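Long-range contact in tudor domain-containing protein 1 (Mus musculus, PDB 4B9W), which scaffolds the piRNA pathway in male germ cells, binding arginine-methylated Piwi proteins through its Tudor domains and helping to silence transposable elements: residues 82-87 / 99-104. Residues are numbered along the deposited sequence; the frame is centred on the assembly and turned at random.
Sequences WYRALV and HFVDYG
Leu86 and His99 form an antiparallel hydrogen-bonded pair between strands 81-90 and 96-100 of the Tudor hairpin: Leu86 N reaches His99 O at 3.0 Å, and His99 N reaches Leu86 O at 2.8 Å. Farther on the chains part. Val101 N still finds Arg84 O at 3.3 Å, and residues 101-104 then turn, Phe100 O accepting from both Tyr103 N and Gly104 N. Glycine suits the last place, where a phi of 106° would press a CB against the preceding carbonyl O. Two waters bridge the parting chains: one accepts from Arg84 N and donates to Asp102 OD2, the other donates to Arg84 O and accepts from Asp102 N. Beside them lies a side-on salt bridge: Arg84 NE meets Asp102 OD2 at 2.8 Å and NH2 meets OD1 at 2.8 Å, both oxygens using syn lone pairs, with the planar groups 20° apart. A bend at chi3 (-70°) turns the NE/NH2 edge to the carboxylate, while NH1 bonds to the carbonyls of Phe121 and Leu124. An alanine at Arg84 would probably leave the buried Asp102 carboxylate without its countercharge. Beta-branched Val101 sends a methyl to each of two neighbours, CG1 to Leu86 CG and CG2 to Arg84 CB. Tyr103 directs its edge toward the Tyr83 face, offset, with centroids 5.2 Å apart; Tyr83 OH is hydrogen-bonded to Asp79. With Phe100, these tyrosines pack on a modified side chain of the bound MILI peptide, consistent with the aromatic cage that reads methylarginine, and the buried ion pair ties the turn carrying Tyr103 to the strand carrying Tyr83.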
loop_
_atom_site.group_PDB
_atom_site.type_symbol
_atom_site.label_atom_id
_atom_site.label_comp_id
_atom_site.label_asym_id
_atom_site.label_seq_id
_atom_site.Cartn_x
_atom_site.Cartn_y
_atom_site.Cartn_z
ATOM N N TRP A 82 -23.261 -4.315 0.157
ATOM C CA TRP A 82 -22.283 -4.810 -0.813
ATOM C C TRP A 82 -21.824 -3.731 -1.790
ATOM O O TRP A 82 -22.597 -2.870 -2.208
ATOM C CB TRP A 82 -22.857 -6.007 -1.526
ATOM C CG TRP A 82 -23.089 -7.159 -0.576
ATOM C CD1 TRP A 82 -24.101 -7.298 0.383
ATOM C CD2 TRP A 82 -22.273 -8.375 -0.439
ATOM N NE1 TRP A 82 -23.971 -8.471 1.072
ATOM C CE2 TRP A 82 -22.899 -9.169 0.633
ATOM C CE3 TRP A 82 -21.120 -8.850 -1.049
ATOM C CZ2 TRP A 82 -22.393 -10.398 1.024
ATOM C CZ3 TRP A 82 -20.620 -10.096 -0.647
ATOM C CH2 TRP A 82 -21.250 -10.853 0.355
ATOM N N TYR A 83 -20.543 -3.734 -2.142
ATOM C CA TYR A 83 -20.064 -2.808 -3.155
ATOM C C TYR A 83 -19.088 -3.499 -4.096
ATOM O O TYR A 83 -18.633 -4.608 -3.834
ATOM C CB TYR A 83 -19.380 -1.612 -2.493
ATOM C CG TYR A 83 -20.305 -0.798 -1.616
ATOM C CD1 TYR A 83 -21.105 0.185 -2.163
ATOM C CD2 TYR A 83 -20.382 -1.034 -0.238
ATOM C CE1 TYR A 83 -21.965 0.928 -1.382
ATOM C CE2 TYR A 83 -21.236 -0.286 0.566
ATOM C CZ TYR A 83 -22.018 0.700 -0.016
ATOM O OH TYR A 83 -22.877 1.454 0.748
ATOM N N ARG A 84 -18.760 -2.809 -5.182
ATOM C CA ARG A 84 -17.770 -3.277 -6.135
ATOM C C ARG A 84 -16.384 -3.196 -5.518
ATOM O O ARG A 84 -16.092 -2.281 -4.748
ATOM C CB ARG A 84 -17.826 -2.458 -7.411
ATOM C CG ARG A 84 -19.183 -2.529 -8.114
ATOM C CD ARG A 84 -19.096 -2.049 -9.535
ATOM N NE ARG A 84 -18.866 -0.605 -9.644
ATOM C CZ ARG A 84 -18.717 0.035 -10.798
ATOM N NH1 ARG A 84 -18.764 -0.633 -11.943
ATOM N NH2 ARG A 84 -18.497 1.349 -10.815
ATOM N N ALA A 85 -15.547 -4.172 -5.844
ATOM C CA ALA A 85 -14.221 -4.248 -5.273
ATOM C C ALA A 85 -13.260 -5.018 -6.191
ATOM O O ALA A 85 -13.685 -5.737 -7.096
ATOM C CB ALA A 85 -14.307 -4.906 -3.912
ATOM N N LEU A 86 -11.956 -4.797 -5.965
ATOM C CA LEU A 86 -10.875 -5.569 -6.535
ATOM C C LEU A 86 -10.090 -6.232 -5.403
ATOM O O LEU A 86 -9.810 -5.608 -4.361
ATOM C CB LEU A 86 -9.916 -4.673 -7.350
ATOM C CG LEU A 86 -10.329 -4.141 -8.717
ATOM C CD1 LEU A 86 -9.358 -3.031 -9.156
ATOM C CD2 LEU A 86 -10.405 -5.250 -9.773
ATOM N N VAL A 87 -9.715 -7.493 -5.616
ATOM C CA VAL A 87 -8.849 -8.199 -4.684
ATOM C C VAL A 87 -7.460 -7.529 -4.668
ATOM O O VAL A 87 -6.774 -7.439 -5.696
ATOM C CB VAL A 87 -8.763 -9.695 -5.049
ATOM C CG1 VAL A 87 -7.746 -10.428 -4.179
ATOM C CG2 VAL A 87 -10.140 -10.337 -4.931
ATOM N N HIS A 99 -10.043 -3.667 -2.299
ATOM C CA HIS A 99 -10.133 -2.258 -2.630
ATOM C C HIS A 99 -11.503 -1.932 -3.128
ATOM O O HIS A 99 -11.909 -2.383 -4.199
ATOM C CB HIS A 99 -9.123 -1.908 -3.719
ATOM C CG HIS A 99 -9.107 -0.448 -4.054
ATOM N ND1 HIS A 99 -8.290 0.430 -3.422
ATOM C CD2 HIS A 99 -9.888 0.291 -4.925
ATOM C CE1 HIS A 99 -8.529 1.672 -3.911
ATOM N NE2 HIS A 99 -9.514 1.572 -4.830
ATOM N N PHE A 100 -12.256 -1.157 -2.355
ATOM C CA PHE A 100 -13.583 -0.723 -2.802
ATOM C C PHE A 100 -13.455 0.353 -3.893
ATOM O O PHE A 100 -13.120 1.493 -3.605
ATOM C CB PHE A 100 -14.412 -0.251 -1.583
ATOM C CG PHE A 100 -14.865 -1.385 -0.713
ATOM C CD1 PHE A 100 -15.923 -2.182 -1.113
ATOM C CD2 PHE A 100 -14.229 -1.676 0.487
ATOM C CE1 PHE A 100 -16.343 -3.257 -0.339
ATOM C CE2 PHE A 100 -14.638 -2.743 1.266
ATOM C CZ PHE A 100 -15.702 -3.533 0.855
ATOM N N VAL A 101 -13.710 -0.039 -5.148
ATOM C CA VAL A 101 -13.307 0.734 -6.338
ATOM C C VAL A 101 -14.082 2.031 -6.579
ATOM O O VAL A 101 -13.598 2.936 -7.267
ATOM C CB VAL A 101 -13.381 -0.114 -7.629
ATOM C CG1 VAL A 101 -12.389 -1.265 -7.587
ATOM C CG2 VAL A 101 -14.783 -0.642 -7.874
ATOM N N ASP A 102 -15.278 2.125 -6.020
ATOM C CA ASP A 102 -16.061 3.352 -6.144
ATOM C C ASP A 102 -15.878 4.339 -4.984
ATOM O O ASP A 102 -16.542 5.376 -4.975
ATOM C CB ASP A 102 -17.536 2.996 -6.290
ATOM C CG ASP A 102 -17.824 2.248 -7.575
ATOM O OD1 ASP A 102 -17.482 2.758 -8.670
ATOM O OD2 ASP A 102 -18.442 1.176 -7.480
ATOM N N TYR A 103 -14.986 4.036 -4.026
ATOM C CA TYR A 103 -14.796 4.899 -2.822
ATOM C C TYR A 103 -13.323 5.099 -2.427
ATOM O O TYR A 103 -12.955 6.177 -1.991
ATOM C CB TYR A 103 -15.623 4.366 -1.616
ATOM C CG TYR A 103 -17.113 4.254 -1.949
ATOM C CD1 TYR A 103 -17.615 3.102 -2.548
ATOM C CD2 TYR A 103 -17.995 5.306 -1.703
ATOM C CE1 TYR A 103 -18.947 2.996 -2.902
ATOM C CE2 TYR A 103 -19.335 5.206 -2.018
ATOM C CZ TYR A 103 -19.806 4.042 -2.644
ATOM O OH TYR A 103 -21.135 3.910 -3.008
ATOM N N GLY A 104 -12.500 4.058 -2.557
ATOM C CA GLY A 104 -11.063 4.176 -2.370
ATOM C C GLY A 104 -10.522 3.593 -1.084
ATOM O O GLY A 104 -9.311 3.623 -0.867
HETATM O O HOH W 1 -19.794 -0.058 -5.558
HETATM O O HOH W 2 -17.046 0.216 -4.317
#